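PhnH (Penicillium herquei, PDB 6JJT) catalyses an enantioselective intramolecular hydroalkoxylation in phenalenone biosynthesis, closing the ring that gives (2'R)-atrovenetin on the route to herqueinone. Local coordinates at the interface of chains A and B. Coordinates in Å, arbitrary orientation; residue numbers count along the deposited sequence, not the author numbering. Chains: chain A/B, PhnH.

Contact 1: the interface of chains A and B. Residues chain A 42, 50, 52, 75; chain B 89, 91, 101, 116.
A:Tyr42 and B:Leu101 meet where strands 40-45, 48-61 and 66-79 of chain A face strands 84-94, 99-107 and 110-116 of chain B; the backbone is extended throughout except at A:Tyr42, whose psi of -19° marks a kink. The tyrosine ring is the broad apolar surface of the patch. Its CG lies between the backbone N and the carbonyl carbon (chi1 58°), which directs the ring toward the partner, and the ring's turn about the CB-CG bond presents its face to B:Leu101. B:Leu101 CB sits over the middle of that face, 3.6 Å from the centroid of the A:Tyr42 ring, while its CD2 methyl reaches the phenol end, 3.5 Å from A:Tyr42 OH. The opposite face receives the carbonyl oxygen of A:Lys50, toward the rim, and the ring is thus sandwiched between a carbonyl of the neighbouring strand 48-61 of its own chain and the other subunit. B:Asp116 stands at the ring edge with its carboxylate turned 74° from the ring plane, and OD1 lies in that plane. Its other oxygen forms a salt bridge and hydrogen bond: A:Lys50 NZ is 3.0 Å from B:Asp116 OD2 and approaches its syn lone pair. Lysine suits this place, as its long chain, bent at chi3, brings NZ to the acid.

On the other flank of the ring the contact is largely apolar. The branched leucines pack against each other: A:Leu52 CD1 lies 3.8 Å from B:Leu101 CD1, the two side chains nearly perpendicular, whereas A:Leu52 and B:Leu91 run past one another in opposite directions. B:Leu91 CD2 also reaches the CD2 edge of A:Tyr42, joining the aromatic and aliphatic parts. Farther along, A:Leu75 offers one methyl to the imidazole face in a CH-pi contact, which leaves the in-plane positions of the ring nitrogens uncovered by this methyl: A:Leu75 CD1 lies over the centre of the B:His89 ring, 3.8 Å from its ND1.

Contact 2: the interface of chains A and B. Residues chain A 70, 91, 93, 99; chain B 40-41.
B:Tyr40 lays its ring against A:Ile70 and its CB against A:Leu91, burying 98 Å² of its surface, more than any other residue of this patch. The tight part is the phenol half: A:Ile70 CG2, placed toward the partner because it is anti to the backbone N, lies over one ring face, displaced toward the phenol end, 3.2 Å from B:Tyr40 CZ. This is a CH-pi contact, with A:Ile70 CG2 3.7 Å from the centroid of the B:Tyr40 ring. A beta-branched isoleucine suits the spot, since CG1 can also touch the ring near CE2. Nearer the tyrosine backbone the fit relaxes. A:Leu91 straddles the CB with both methyls, CD1 coming to 3.8 Å from B:Tyr40 CB.

The polar side is looser and partly wetted. A:Gln93 reaches the ring edge with its amide, NE2 lying in the ring plane 3.6 Å from B:Tyr40 CE2, the two planes 60° apart. Water 1 lies 2.9 Å from A:Gln93 OE1 and 2.9 Å from B:Tyr40 OH. The amide is probably fixed by its other end, where A:Gln93 NE2 donates to A:Asn99 OD1 (2.9 Å) on a lone pair in the carbonyl plane. This would orient A:Asn99 to pass its own N-H across the interface: ND2 donates to the backbone carbonyl B:Ile41 O at 3.0 Å, nearly straight at the hydrogen (162°), although the donor stands well above the carbonyl plane. Asparagine and glutamine suit this relay because each amide can donate and accept at once.

In the fold, the chain A residues come from strands 66-79, 84-94 and 99-107, and together they receive the far end of strand 26-44 of chain B.

Contact 1: the interface of chains A and B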
# COMPACT_ATOMS: atom_id res chain seq x y z
N TYR A 42 16.20 -5.58 -6.71
CA TYR A 42 15.45 -6.37 -7.69
C TYR A 42 15.20 -5.58 -8.97
O TYR A 42 14.85 -6.23 -9.97
CB TYR A 42 14.12 -6.89 -7.14
CG TYR A 42 13.19 -5.82 -6.63
CD1 TYR A 42 12.29 -5.21 -7.51
CD2 TYR A 42 13.20 -5.42 -5.28
CE1 TYR A 42 11.44 -4.21 -7.06
CE2 TYR A 42 12.33 -4.42 -4.83
CZ TYR A 42 11.45 -3.83 -5.73
OH TYR A 42 10.59 -2.84 -5.31
N LYS A 50 15.65 -0.23 -6.99
CA LYS A 50 14.59 -0.61 -6.04
C LYS A 50 15.01 -1.88 -5.36
O LYS A 50 15.52 -2.82 -6.02
CB LYS A 50 13.26 -0.87 -6.72
CG LYS A 50 12.74 0.31 -7.54
CD LYS A 50 11.34 0.05 -8.08
CE LYS A 50 11.10 0.21 -9.57
NZ LYS A 50 9.78 -0.34 -10.05
N LEU A 52 14.54 -4.69 -1.66
CA LEU A 52 13.89 -5.15 -0.42
C LEU A 52 15.00 -5.42 0.57
O LEU A 52 16.08 -5.91 0.21
CB LEU A 52 13.13 -6.43 -0.76
CG LEU A 52 12.46 -7.11 0.46
CD1 LEU A 52 11.16 -7.79 0.04
CD2 LEU A 52 13.42 -8.09 1.13
N LEU A 75 10.90 -1.62 1.86
CA LEU A 75 11.06 -1.48 0.40
C LEU A 75 11.56 -0.09 0.09
O LEU A 75 11.01 0.88 0.62
CB LEU A 75 9.71 -1.64 -0.30
CG LEU A 75 9.07 -3.02 -0.14
CD1 LEU A 75 7.78 -3.00 -0.94
CD2 LEU A 75 9.99 -4.10 -0.73
N HIS B 89 5.01 -9.22 0.86
CA HIS B 89 6.13 -8.94 -0.03
C HIS B 89 7.24 -9.86 0.34
O HIS B 89 7.62 -9.93 1.52
CB HIS B 89 6.66 -7.51 0.08
CG HIS B 89 5.65 -6.44 -0.15
ND1 HIS B 89 5.32 -5.92 -1.40
CD2 HIS B 89 4.99 -5.72 0.77
CE1 HIS B 89 4.44 -4.96 -1.24
NE2 HIS B 89 4.22 -4.80 0.06
N LEU B 91 11.14 -11.73 -1.44
CA LEU B 91 12.13 -11.67 -2.50
C LEU B 91 12.58 -13.09 -2.81
O LEU B 91 12.98 -13.84 -1.92
CB LEU B 91 13.25 -10.79 -1.93
CG LEU B 91 14.38 -10.30 -2.83
CD1 LEU B 91 15.32 -11.36 -3.37
CD2 LEU B 91 14.14 -9.06 -3.66
N LEU B 101 11.16 -9.30 -6.87
CA LEU B 101 10.17 -8.96 -5.81
C LEU B 101 8.84 -9.62 -6.15
O LEU B 101 8.36 -9.48 -7.27
CB LEU B 101 9.94 -7.45 -5.71
CG LEU B 101 8.87 -7.06 -4.67
CD1 LEU B 101 9.40 -7.33 -3.27
CD2 LEU B 101 8.46 -5.60 -4.81
N ASP B 116 8.33 -8.03 -9.83
CA ASP B 116 9.18 -6.96 -10.34
C ASP B 116 10.62 -7.45 -10.33
O ASP B 116 11.16 -7.84 -9.30
CB ASP B 116 9.00 -5.69 -9.49
CG ASP B 116 9.66 -4.46 -10.08
OD1 ASP B 116 10.73 -4.63 -10.77
OD2 ASP B 116 9.17 -3.31 -9.84

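Contact 2: the interface of chains A and B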
# COMPACT_ATOMS: atom_id res chain seq x y z
N ILE A 70 11.03 -7.54 16.30
CA ILE A 70 10.95 -8.96 16.04
C ILE A 70 11.26 -9.29 14.58
O ILE A 70 11.63 -10.40 14.25
CB ILE A 70 9.53 -9.41 16.42
CG1 ILE A 70 9.25 -9.25 17.92
CG2 ILE A 70 9.41 -10.84 15.95
CD1 ILE A 70 10.43 -9.61 18.81
N LEU A 91 7.52 -5.13 13.56
CA LEU A 91 6.74 -5.34 14.78
C LEU A 91 7.63 -5.18 15.98
O LEU A 91 8.74 -5.76 16.02
CB LEU A 91 6.07 -6.70 14.73
CG LEU A 91 5.05 -6.85 15.88
CD1 LEU A 91 3.67 -7.24 15.41
CD2 LEU A 91 5.56 -7.62 17.10
N GLN A 93 7.90 -5.81 19.99
CA GLN A 93 7.31 -6.49 21.17
C GLN A 93 7.90 -5.77 22.39
O GLN A 93 9.08 -5.69 22.54
CB GLN A 93 7.61 -7.98 21.14
CG GLN A 93 6.90 -8.75 22.24
CD GLN A 93 7.08 -10.22 21.98
OE1 GLN A 93 8.16 -10.76 22.11
NE2 GLN A 93 6.02 -10.87 21.53
N ASN A 99 2.39 -6.43 21.56
CA ASN A 99 2.84 -6.45 20.18
C ASN A 99 2.30 -5.21 19.48
O ASN A 99 1.11 -4.94 19.51
CB ASN A 99 2.35 -7.72 19.46
CG ASN A 99 2.89 -8.98 20.09
OD1 ASN A 99 3.99 -8.99 20.66
ND2 ASN A 99 2.21 -10.08 19.87
N TYR B 40 2.63 -12.91 14.82
CA TYR B 40 2.54 -11.96 15.93
C TYR B 40 1.24 -11.17 15.78
O TYR B 40 1.11 -10.32 14.89
CB TYR B 40 3.74 -11.02 15.94
CG TYR B 40 5.01 -11.68 16.39
CD1 TYR B 40 5.80 -12.40 15.52
CD2 TYR B 40 5.40 -11.58 17.72
CE1 TYR B 40 6.96 -13.02 15.98
CE2 TYR B 40 6.54 -12.20 18.19
CZ TYR B 40 7.32 -12.90 17.32
OH TYR B 40 8.49 -13.46 17.79
N ILE B 41 0.27 -11.42 16.66
CA ILE B 41 -0.98 -10.69 16.64
C ILE B 41 -0.75 -9.36 17.34
O ILE B 41 -0.38 -9.31 18.52
CB ILE B 41 -2.10 -11.50 17.32
CG1 ILE B 41 -2.39 -12.78 16.54
CG2 ILE B 41 -3.35 -10.65 17.45
CD1 ILE B 41 -3.11 -13.82 17.39
O HOH W 1 9.52 -12.63 20.35

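Contacts 1 and 2 belong to one two-fold symmetric interface, their C-alpha centres about 23 Å apart. Leu91 serves in both, from chain B in contact 1 and from chain A in contact 2, and strands 66-79, 84-94 and 99-107 contribute to each. Because the axis exchanges the chains, contact 2 adjoins the twin of contact 1: in every subunit Tyr40, Ile41 and Tyr42 follow one another along the chain and press on the partner's strands 84-94 and 99-107. Each subunit offers both sets of residues, so the symmetric pair forms a continuous interface, one of the pairings within the homotetramer; further interfaces complete it.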